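Local structure of putative O-Methyltransferase (Corynebacterium glutamicum, 3DR5) at residues Leu75-Pro89 and Tyr106-Pro118. The protein probably transfers methyl groups from S-adenosyl-L-methionine to hydroxyl groups of a substrate that is not known, as an O-methyltransferase of the Rossmann-like class. Residues are numbered along the deposited sequence; the frame is centred on the assembly and turned at random.
Sequences LNGLADNTTLTCIDP and YSPSRVRFLLSRP
R110 folds its side chain back under the turn A79-T82, and L75 and D80 hold its guanidinium between them: L75 CD2 packs on one face, while D80 O lies 3.2 Å above the plane on the other. The bends at chi2 (-62°) and chi3 (-47°) bring NE to T82 O, 2.9 Å away, and NH2 adds a weaker bond to the same oxygen. A water in the guanidinium plane accepts from NH2 and donates to L75 O and L78 O, so R110 holds T82 O directly but those two through water. The D80 carboxylate, out of that plane, offers R110 only a long salt bridge; it is hydrogen-bonded instead to H216 and H217 of the second subunit, expression-tag residues.

L75 also meets Y106, sending CD1 over the ring centre in a CH-pi contact 4.0 Å from the centroid, where a compact, apolar methyl suits the pi face. Beyond them strands 83-87 and 111-114 run parallel, with L84 N bonded to R110 O and L114 N to C86 O, each at 2.8 Å. On the side facing helix 91-103, small C86 sets its CB 3.5 Å from F113 CD1, while C86 O lies over one ring face and D88 O at the ring edge. On the reverse side R112 runs alongside T85, its CD 3.3 Å from T85 OG1; NH1 bonds weakly to that hydroxyl and to Y130 OH, and T85 CG2 reaches L114 CD1. Helix 91-103 completes a beta-alpha-beta crossover at the sheet's edge, with strand 111-114 outermost within the chain, as in the Rossmann-like fold of class I methyltransferases.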
loop_
_atom_site.group_PDB
_atom_site.type_symbol
_atom_site.label_atom_id
_atom_site.label_comp_id
_atom_site.label_asym_id
_atom_site.label_seq_id
_atom_site.Cartn_x
_atom_site.Cartn_y
_atom_site.Cartn_z
ATOM N N LEU A 75 -2.458 -8.961 -11.700
ATOM C CA LEU A 75 -3.402 -8.942 -12.818
ATOM C C LEU A 75 -4.810 -8.534 -12.389
ATOM O O LEU A 75 -5.557 -7.952 -13.172
ATOM C CB LEU A 75 -3.416 -10.311 -13.524
ATOM C CG LEU A 75 -2.156 -10.564 -14.366
ATOM C CD1 LEU A 75 -2.078 -12.036 -14.787
ATOM C CD2 LEU A 75 -2.175 -9.643 -15.589
ATOM N N ASN A 76 -5.165 -8.831 -11.144
ATOM C CA ASN A 76 -6.478 -8.454 -10.619
ATOM C C ASN A 76 -6.689 -6.940 -10.684
ATOM O O ASN A 76 -7.784 -6.479 -11.008
ATOM C CB ASN A 76 -6.618 -8.908 -9.167
ATOM C CG ASN A 76 -7.135 -10.327 -9.041
ATOM O OD1 ASN A 76 -6.934 -10.993 -8.015
ATOM N ND2 ASN A 76 -7.818 -10.795 -10.075
ATOM N N GLY A 77 -5.646 -6.165 -10.379
ATOM C CA GLY A 77 -5.782 -4.711 -10.378
ATOM C C GLY A 77 -5.351 -3.939 -11.610
ATOM O O GLY A 77 -5.912 -2.895 -11.933
ATOM N N LEU A 78 -4.349 -4.461 -12.295
ATOM C CA LEU A 78 -3.803 -3.844 -13.497
ATOM C C LEU A 78 -4.846 -3.511 -14.579
ATOM O O LEU A 78 -5.762 -4.293 -14.827
ATOM C CB LEU A 78 -2.740 -4.775 -14.080
ATOM C CG LEU A 78 -1.338 -4.297 -14.467
ATOM C CD1 LEU A 78 -0.752 -3.410 -13.375
ATOM C CD2 LEU A 78 -0.451 -5.522 -14.710
ATOM N N ALA A 79 -4.710 -2.348 -15.216
ATOM C CA ALA A 79 -5.623 -1.963 -16.293
ATOM C C ALA A 79 -5.418 -2.969 -17.455
ATOM O O ALA A 79 -4.293 -3.436 -17.723
ATOM C CB ALA A 79 -5.320 -0.546 -16.755
ATOM N N ASP A 80 -6.508 -3.289 -18.151
ATOM C CA ASP A 80 -6.482 -4.262 -19.250
ATOM C C ASP A 80 -5.502 -4.018 -20.383
ATOM O O ASP A 80 -5.021 -4.975 -21.002
ATOM C CB ASP A 80 -7.886 -4.446 -19.832
ATOM C CG ASP A 80 -8.866 -5.003 -18.817
ATOM O OD1 ASP A 80 -8.400 -5.526 -17.784
ATOM O OD2 ASP A 80 -10.097 -4.933 -19.062
ATOM N N ASN A 81 -5.193 -2.752 -20.641
ATOM C CA ASN A 81 -4.277 -2.407 -21.718
ATOM C C ASN A 81 -2.809 -2.348 -21.301
ATOM O O ASN A 81 -2.043 -1.506 -21.782
ATOM C CB ASN A 81 -4.701 -1.084 -22.364
ATOM C CG ASN A 81 -4.625 0.083 -21.413
ATOM O OD1 ASN A 81 -4.776 -0.078 -20.205
ATOM N ND2 ASN A 81 -4.410 1.280 -21.958
ATOM N N THR A 82 -2.428 -3.245 -20.397
ATOM C CA THR A 82 -1.048 -3.341 -19.926
ATOM C C THR A 82 -0.725 -4.831 -19.856
ATOM O O THR A 82 -1.617 -5.674 -19.977
ATOM C CB THR A 82 -0.864 -2.749 -18.508
ATOM O OG1 THR A 82 -1.624 -3.522 -17.567
ATOM C CG2 THR A 82 -1.320 -1.294 -18.462
ATOM N N THR A 83 0.546 -5.163 -19.676
ATOM C CA THR A 83 0.940 -6.567 -19.581
ATOM C C THR A 83 1.697 -6.843 -18.283
ATOM O O THR A 83 2.168 -5.920 -17.603
ATOM C CB THR A 83 1.880 -7.008 -20.744
ATOM O OG1 THR A 83 3.118 -6.286 -20.658
ATOM C CG2 THR A 83 1.239 -6.753 -22.107
ATOM N N LEU A 84 1.790 -8.118 -17.927
ATOM C CA LEU A 84 2.565 -8.514 -16.762
ATOM C C LEU A 84 3.775 -9.224 -17.355
ATOM O O LEU A 84 3.641 -10.154 -18.158
ATOM C CB LEU A 84 1.801 -9.490 -15.849
ATOM C CG LEU A 84 2.658 -10.192 -14.778
ATOM C CD1 LEU A 84 3.156 -9.189 -13.734
ATOM C CD2 LEU A 84 1.819 -11.274 -14.113
ATOM N N THR A 85 4.963 -8.769 -16.984
ATOM C CA THR A 85 6.198 -9.374 -17.465
ATOM C C THR A 85 6.807 -10.145 -16.298
ATOM O O THR A 85 7.161 -9.562 -15.272
ATOM C CB THR A 85 7.184 -8.298 -17.964
ATOM O OG1 THR A 85 6.628 -7.649 -19.114
ATOM C CG2 THR A 85 8.525 -8.914 -18.320
ATOM N N CYS A 86 6.913 -11.460 -16.460
ATOM C CA CYS A 86 7.480 -12.328 -15.436
ATOM C C CYS A 86 8.903 -12.690 -15.822
ATOM O O CYS A 86 9.199 -12.942 -16.987
ATOM C CB CYS A 86 6.653 -13.605 -15.297
ATOM S SG CYS A 86 4.904 -13.322 -14.949
ATOM N N ILE A 87 9.786 -12.722 -14.832
ATOM C CA ILE A 87 11.188 -13.029 -15.083
ATOM C C ILE A 87 11.792 -14.058 -14.132
ATOM O O ILE A 87 11.856 -13.828 -12.917
ATOM C CB ILE A 87 12.068 -11.763 -14.971
ATOM C CG1 ILE A 87 11.426 -10.599 -15.730
ATOM C CG2 ILE A 87 13.476 -12.060 -15.489
ATOM C CD1 ILE A 87 12.271 -9.341 -15.759
ATOM N N ASP A 88 12.211 -15.191 -14.689
ATOM C CA ASP A 88 12.882 -16.235 -13.924
ATOM C C ASP A 88 13.642 -17.131 -14.916
ATOM O O ASP A 88 13.169 -17.386 -16.020
ATOM C CB ASP A 88 11.897 -17.076 -13.094
ATOM C CG ASP A 88 12.617 -18.010 -12.118
ATOM O OD1 ASP A 88 13.121 -17.524 -11.085
ATOM O OD2 ASP A 88 12.701 -19.222 -12.399
ATOM N N PRO A 89 14.842 -17.599 -14.536
ATOM C CA PRO A 89 15.675 -18.463 -15.387
ATOM C C PRO A 89 15.290 -19.938 -15.474
ATOM O O PRO A 89 15.762 -20.655 -16.359
ATOM C CB PRO A 89 17.072 -18.292 -14.792
ATOM C CG PRO A 89 16.800 -18.100 -13.334
ATOM C CD PRO A 89 15.556 -17.217 -13.300
ATOM N N TYR A 106 -7.175 -15.943 -17.871
ATOM C CA TYR A 106 -6.329 -14.992 -18.570
ATOM C C TYR A 106 -5.784 -15.267 -19.953
ATOM O O TYR A 106 -5.242 -16.325 -20.211
ATOM C CB TYR A 106 -5.177 -14.581 -17.658
ATOM C CG TYR A 106 -5.565 -13.715 -16.462
ATOM C CD1 TYR A 106 -5.923 -12.374 -16.628
ATOM C CD2 TYR A 106 -5.578 -14.241 -15.165
ATOM C CE1 TYR A 106 -6.290 -11.583 -15.538
ATOM C CE2 TYR A 106 -5.950 -13.459 -14.073
ATOM C CZ TYR A 106 -6.301 -12.134 -14.267
ATOM O OH TYR A 106 -6.661 -11.363 -13.186
ATOM N N SER A 107 -5.922 -14.271 -20.825
ATOM C CA SER A 107 -5.430 -14.362 -22.188
ATOM C C SER A 107 -3.901 -14.321 -22.196
ATOM O O SER A 107 -3.282 -13.665 -21.358
ATOM C CB SER A 107 -5.992 -13.206 -23.025
ATOM O OG SER A 107 -5.337 -13.115 -24.276
ATOM N N PRO A 108 -3.273 -15.026 -23.149
ATOM C CA PRO A 108 -1.808 -15.071 -23.263
ATOM C C PRO A 108 -1.210 -13.707 -23.601
ATOM O O PRO A 108 -0.032 -13.454 -23.365
ATOM C CB PRO A 108 -1.568 -16.083 -24.391
ATOM C CG PRO A 108 -2.812 -16.913 -24.404
ATOM C CD PRO A 108 -3.910 -15.931 -24.122
ATOM N N SER A 109 -2.036 -12.842 -24.178
ATOM C CA SER A 109 -1.623 -11.499 -24.576
ATOM C C SER A 109 -1.381 -10.548 -23.404
ATOM O O SER A 109 -0.755 -9.499 -23.564
ATOM C CB SER A 109 -2.680 -10.902 -25.499
ATOM O OG SER A 109 -3.978 -11.253 -25.047
ATOM N N ARG A 110 -1.880 -10.925 -22.230
ATOM C CA ARG A 110 -1.735 -10.111 -21.028
ATOM C C ARG A 110 -0.437 -10.391 -20.272
ATOM O O ARG A 110 0.014 -9.574 -19.474
ATOM C CB ARG A 110 -2.908 -10.357 -20.080
ATOM C CG ARG A 110 -4.268 -9.872 -20.555
ATOM C CD ARG A 110 -4.289 -8.365 -20.760
ATOM N NE ARG A 110 -3.707 -7.592 -19.657
ATOM C CZ ARG A 110 -4.283 -7.396 -18.475
ATOM N NH1 ARG A 110 -5.471 -7.913 -18.217
ATOM N NH2 ARG A 110 -3.684 -6.637 -17.565
ATOM N N VAL A 111 0.160 -11.545 -20.537
ATOM C CA VAL A 111 1.389 -11.943 -19.864
ATOM C C VAL A 111 2.564 -12.174 -20.812
ATOM O O VAL A 111 2.384 -12.516 -21.979
ATOM C CB VAL A 111 1.172 -13.229 -19.035
ATOM C CG1 VAL A 111 2.500 -13.740 -18.501
ATOM C CG2 VAL A 111 0.217 -12.954 -17.872
ATOM N N ARG A 112 3.767 -11.991 -20.284
ATOM C CA ARG A 112 4.985 -12.177 -21.042
ATOM C C ARG A 112 6.013 -12.797 -20.096
ATOM O O ARG A 112 6.288 -12.244 -19.024
ATOM C CB ARG A 112 5.453 -10.805 -21.545
ATOM C CG ARG A 112 6.839 -10.759 -22.125
ATOM C CD ARG A 112 7.485 -9.431 -21.758
ATOM N NE ARG A 112 8.052 -8.750 -22.916
ATOM C CZ ARG A 112 8.595 -7.537 -22.877
ATOM N NH1 ARG A 112 8.652 -6.858 -21.734
ATOM N NH2 ARG A 112 9.084 -7.007 -23.986
ATOM N N PHE A 113 6.585 -13.935 -20.477
ATOM C CA PHE A 113 7.577 -14.566 -19.619
ATOM C C PHE A 113 8.976 -14.498 -20.227
ATOM O O PHE A 113 9.198 -14.900 -21.370
ATOM C CB PHE A 113 7.213 -16.028 -19.331
ATOM C CG PHE A 113 7.790 -16.549 -18.032
ATOM C CD1 PHE A 113 6.974 -16.737 -16.915
ATOM C CD2 PHE A 113 9.152 -16.802 -17.912
ATOM C CE1 PHE A 113 7.512 -17.160 -15.693
ATOM C CE2 PHE A 113 9.701 -17.228 -16.703
ATOM C CZ PHE A 113 8.880 -17.408 -15.588
ATOM N N LEU A 114 9.923 -13.973 -19.462
ATOM C CA LEU A 114 11.299 -13.884 -19.934
ATOM C C LEU A 114 12.152 -14.893 -19.149
ATOM O O LEU A 114 12.467 -14.682 -17.970
ATOM C CB LEU A 114 11.855 -12.458 -19.744
ATOM C CG LEU A 114 10.996 -11.294 -20.261
ATOM C CD1 LEU A 114 11.697 -9.969 -19.999
ATOM C CD2 LEU A 114 10.737 -11.469 -21.750
ATOM N N LEU A 115 12.506 -15.992 -19.815
ATOM C CA LEU A 115 13.330 -17.053 -19.233
ATOM C C LEU A 115 14.761 -16.523 -19.118
ATOM O O LEU A 115 15.617 -16.818 -19.961
ATOM C CB LEU A 115 13.348 -18.283 -20.145
ATOM C CG LEU A 115 12.800 -19.642 -19.707
ATOM C CD1 LEU A 115 13.586 -20.722 -20.467
ATOM C CD2 LEU A 115 12.950 -19.853 -18.196
ATOM N N SER A 116 15.034 -15.763 -18.064
ATOM C CA SER A 116 16.353 -15.166 -17.880
ATOM C C SER A 116 16.642 -14.879 -16.417
ATOM O O SER A 116 15.750 -14.972 -15.563
ATOM C CB SER A 116 16.440 -13.835 -18.617
ATOM O OG SER A 116 15.320 -13.605 -19.463
ATOM N N ARG A 117 17.889 -14.522 -16.137
ATOM C CA ARG A 117 18.264 -14.144 -14.798
ATOM C C ARG A 117 17.834 -12.670 -14.818
ATOM O O ARG A 117 18.110 -11.925 -15.773
ATOM C CB ARG A 117 19.778 -14.285 -14.598
ATOM C CG ARG A 117 20.252 -15.678 -14.946
ATOM C CD ARG A 117 21.757 -15.756 -15.008
ATOM N NE ARG A 117 22.368 -15.426 -13.723
ATOM C CZ ARG A 117 23.656 -15.599 -13.439
ATOM N NH1 ARG A 117 24.478 -16.103 -14.351
ATOM N NH2 ARG A 117 24.122 -15.270 -12.241
ATOM N N PRO A 118 17.133 -12.228 -13.773
ATOM C CA PRO A 118 16.641 -10.849 -13.644
ATOM C C PRO A 118 17.621 -9.756 -14.046
ATOM O O PRO A 118 17.334 -8.929 -14.913
ATOM C CB PRO A 118 16.292 -10.736 -12.163
ATOM C CG PRO A 118 15.934 -12.110 -11.771
ATOM C CD PRO A 118 16.881 -12.993 -12.538
HETATM O O HOH W 1 -5.506 -6.860 -15.448
#